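Local coordinates for protein aspartate semialdehyde dehydrogenase (Francisella tularensis subsp. tularensis, PDB 4WOJ) that probably catalyses the NADPH-dependent reductive dephosphorylation of L-aspartyl-4-phosphate to L-aspartate-semialdehyde, a step in lysine, methionine and threonine biosynthesis, at residues Ser105-Asp110 and Asp135-Asn140. Residues are numbered along the deposited sequence; the frame is centred on the assembly and turned at random.
Sequences STLRLD and DFIGSN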
ATOM      1  N   SER B 105     -16.958  -9.306 -14.921  1.00 38.66           N
ATOM      2  CA  SER B 105     -17.238  -7.885 -15.168  1.00 38.34           C
ATOM      3  C   SER B 105     -17.853  -7.554 -16.501  1.00 39.40           C
ATOM      4  O   SER B 105     -18.212  -6.392 -16.777  1.00 34.88           O
ATOM      5  CB  SER B 105     -15.933  -7.129 -15.074  1.00 38.63           C
ATOM      6  OG  SER B 105     -15.006  -7.707 -15.957  1.00 40.28           O
ATOM      7  N   THR B 106     -17.961  -8.590 -17.320  1.00 42.73           N
ATOM      8  CA  THR B 106     -18.317  -8.480 -18.726  1.00 40.65           C
ATOM      9  C   THR B 106     -19.592  -7.683 -18.918  1.00 40.13           C
ATOM     10  O   THR B 106     -19.659  -6.745 -19.716  1.00 38.10           O
ATOM     11  CB  THR B 106     -18.557  -9.884 -19.282  1.00 41.81           C
ATOM     12  OG1 THR B 106     -17.568 -10.788 -18.750  1.00 42.87           O
ATOM     13  CG2 THR B 106     -18.482  -9.886 -20.761  1.00 39.35           C
ATOM     14  N   LEU B 107     -20.606  -8.065 -18.160  1.00 36.73           N
ATOM     15  CA  LEU B 107     -21.920  -7.469 -18.314  1.00 35.57           C
ATOM     16  C   LEU B 107     -22.190  -6.257 -17.433  1.00 32.58           C
ATOM     17  O   LEU B 107     -23.279  -5.719 -17.508  1.00 32.15           O
ATOM     18  CB  LEU B 107     -22.984  -8.550 -18.058  1.00 36.35           C
ATOM     19  CG  LEU B 107     -22.938  -9.725 -19.052  1.00 37.34           C
ATOM     20  CD1 LEU B 107     -23.761 -10.923 -18.583  1.00 38.54           C
ATOM     21  CD2 LEU B 107     -23.383  -9.282 -20.441  1.00 37.77           C
ATOM     22  N   ARG B 108     -21.220  -5.833 -16.610  1.00 31.61           N
ATOM     23  CA  ARG B 108     -21.470  -4.817 -15.563  1.00 33.88           C
ATOM     24  C   ARG B 108     -22.173  -3.557 -15.990  1.00 37.23           C
ATOM     25  O   ARG B 108     -23.010  -3.041 -15.224  1.00 41.21           O
ATOM     26  CB  ARG B 108     -20.189  -4.387 -14.868  1.00 34.31           C
ATOM     27  CG  ARG B 108     -19.811  -5.351 -13.775  1.00 34.90           C
ATOM     28  CD  ARG B 108     -18.671  -4.854 -12.927  1.00 33.59           C
ATOM     29  NE  ARG B 108     -18.122  -6.022 -12.283  1.00 33.84           N
ATOM     30  CZ  ARG B 108     -16.844  -6.235 -12.041  1.00 31.62           C
ATOM     31  NH1 ARG B 108     -15.911  -5.333 -12.367  1.00 31.16           N
ATOM     32  NH2 ARG B 108     -16.509  -7.369 -11.456  1.00 27.66           N
ATOM     33  N   LEU B 109     -21.853  -3.079 -17.189  1.00 35.97           N
ATOM     34  CA  LEU B 109     -22.301  -1.749 -17.625  1.00 44.05           C
ATOM     35  C   LEU B 109     -23.362  -1.727 -18.742  1.00 46.73           C
ATOM     36  O   LEU B 109     -23.688  -0.661 -19.235  1.00 45.78           O
ATOM     37  CB  LEU B 109     -21.082  -0.849 -17.978  1.00 44.51           C
ATOM     38  CG  LEU B 109     -19.957  -0.921 -16.926  1.00 47.59           C
ATOM     39  CD1 LEU B 109     -18.710  -0.178 -17.363  1.00 47.21           C
ATOM     40  CD2 LEU B 109     -20.416  -0.433 -15.547  1.00 49.19           C
ATOM     41  N   ASP B 110     -23.914  -2.880 -19.117  1.00 52.29           N
ATOM     42  CA  ASP B 110     -25.062  -2.898 -20.042  1.00 54.50           C
ATOM     43  C   ASP B 110     -26.245  -2.250 -19.366  1.00 54.29           C
ATOM     44  O   ASP B 110     -26.413  -2.381 -18.162  1.00 58.99           O
ATOM     45  CB  ASP B 110     -25.430  -4.339 -20.447  1.00 58.90           C
ATOM     46  CG  ASP B 110     -26.615  -4.419 -21.456  1.00 68.83           C
ATOM     47  OD1 ASP B 110     -27.396  -3.450 -21.589  1.00 70.93           O
ATOM     48  OD2 ASP B 110     -26.780  -5.475 -22.121  1.00 77.03           O
ATOM     49  N   ASP B 135     -30.501  -9.829 -15.506  1.00 37.86           N
ATOM     50  CA  ASP B 135     -29.031  -9.873 -15.365  1.00 37.98           C
ATOM     51  C   ASP B 135     -28.514  -9.068 -14.179  1.00 36.53           C
ATOM     52  O   ASP B 135     -28.629  -7.842 -14.123  1.00 35.00           O
ATOM     53  CB  ASP B 135     -28.338  -9.381 -16.639  1.00 40.63           C
ATOM     54  CG  ASP B 135     -28.427 -10.386 -17.785  1.00 42.34           C
ATOM     55  OD1 ASP B 135     -28.417 -11.622 -17.510  1.00 44.84           O
ATOM     56  OD2 ASP B 135     -28.477  -9.946 -18.965  1.00 37.10           O
ATOM     57  N   PHE B 136     -27.907  -9.787 -13.242  1.00 35.02           N
ATOM     58  CA  PHE B 136     -27.488  -9.228 -11.966  1.00 31.56           C
ATOM     59  C   PHE B 136     -26.042  -9.569 -11.703  1.00 29.07           C
ATOM     60  O   PHE B 136     -25.684 -10.734 -11.494  1.00 32.28           O
ATOM     61  CB  PHE B 136     -28.403  -9.729 -10.858  1.00 31.79           C
ATOM     62  CG  PHE B 136     -29.834  -9.271 -11.017  1.00 30.06           C
ATOM     63  CD1 PHE B 136     -30.685  -9.940 -11.872  1.00 29.97           C
ATOM     64  CD2 PHE B 136     -30.300  -8.160 -10.368  1.00 31.85           C
ATOM     65  CE1 PHE B 136     -31.976  -9.521 -12.064  1.00 30.61           C
ATOM     66  CE2 PHE B 136     -31.601  -7.727 -10.544  1.00 32.42           C
ATOM     67  CZ  PHE B 136     -32.444  -8.407 -11.402  1.00 31.61           C
ATOM     68  N   ILE B 137     -25.210  -8.535 -11.723  1.00 26.85           N
ATOM     69  CA  ILE B 137     -23.765  -8.683 -11.768  1.00 28.29           C
ATOM     70  C   ILE B 137     -23.095  -8.059 -10.541  1.00 29.98           C
ATOM     71  O   ILE B 137     -23.450  -6.956 -10.120  1.00 30.43           O
ATOM     72  CB  ILE B 137     -23.173  -8.015 -13.000  1.00 29.59           C
ATOM     73  CG1 ILE B 137     -24.086  -8.173 -14.218  1.00 31.95           C
ATOM     74  CG2 ILE B 137     -21.823  -8.608 -13.290  1.00 29.53           C
ATOM     75  CD1 ILE B 137     -24.374  -9.609 -14.630  1.00 31.08           C
ATOM     76  N   GLY B 138     -22.153  -8.798  -9.956  1.00 32.05           N
ATOM     77  CA  GLY B 138     -21.391  -8.320  -8.803  1.00 31.45           C
ATOM     78  C   GLY B 138     -20.406  -7.287  -9.291  1.00 34.11           C
ATOM     79  O   GLY B 138     -19.883  -7.406 -10.416  1.00 36.11           O
ATOM     80  N   SER B 139     -20.175  -6.252  -8.482  1.00 34.68           N
ATOM     81  CA  SER B 139     -19.262  -5.167  -8.875  1.00 33.10           C
ATOM     82  C   SER B 139     -17.852  -5.575  -8.549  1.00 31.97           C
ATOM     83  O   SER B 139     -17.620  -6.637  -7.958  1.00 29.63           O
ATOM     84  CB  SER B 139     -19.595  -3.843  -8.191  1.00 34.94           C
ATOM     85  OG  SER B 139     -19.477  -3.941  -6.771  1.00 33.29           O
ATOM     86  N   ASN B 140     -16.909  -4.759  -9.012  1.00 32.66           N
ATOM     87  CA  ASN B 140     -15.499  -4.934  -8.718  1.00 33.98           C
ATOM     88  C   ASN B 140     -15.305  -4.816  -7.206  1.00 36.01           C
ATOM     89  O   ASN B 140     -16.000  -4.052  -6.522  1.00 35.22           O
ATOM     90  CB  ASN B 140     -14.676  -3.913  -9.476  1.00 35.70           C
ATOM     91  CG  ASN B 140     -13.216  -3.870  -9.047  1.00 38.59           C
ATOM     92  OD1 ASN B 140     -12.808  -3.002  -8.278  1.00 45.47           O
ATOM     93  ND2 ASN B 140     -12.425  -4.771  -9.563  1.00 41.83           N
TER
HETATM   94  O   HOH W   1     -27.273  -7.140 -19.863  1.00 39.42           O
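R108 reaches along strand 135-138 and donates its NE hydrogen to the carbonyl of G138. R108 NE lies 2.9 Å from G138 O, on a lone pair in the carbonyl plane. The bond is bent, with an N-H...O angle of 144°. The R108 chain is extended from CG to NE, and this carries the guanidinium past I137 to S139 and N140. There the peptide between S139 and N140 lies over one guanidinium face. N140 N sits above the centre, 3.4 Å from R108 CZ, while S139 C is nearer the rim. S105 CB of the same loop packs on the opposite face, so the flat group is sandwiched. R108 NH1 also meets N140 CB at 3.4 Å. Outside the contact, E250 forms a salt bridge with R108 NH1 and accepts a hydrogen bond from N140 N.

I137 packs its side chain against the loop. I137 CG2 touches R108 CG at 3.9 Å, and I137 CD1 meets L107 CB at 3.8 Å. Chi1 (-37°) sets CG1 beside the backbone N, and chi2 (-60°) turns CD1 to L107. One water links D135 OD2 to D110 OD2, the latter weakly.

N140 is the N-cap of helix 141-149: its OD1 accepts a hydrogen bond from T142 N, and its ND2 bonds to E243. The loop thus packs on a parallel strand of the Rossmann-type NAD-binding domain, where it joins the helix carrying C141, the predicted acyl-thioester nucleophile.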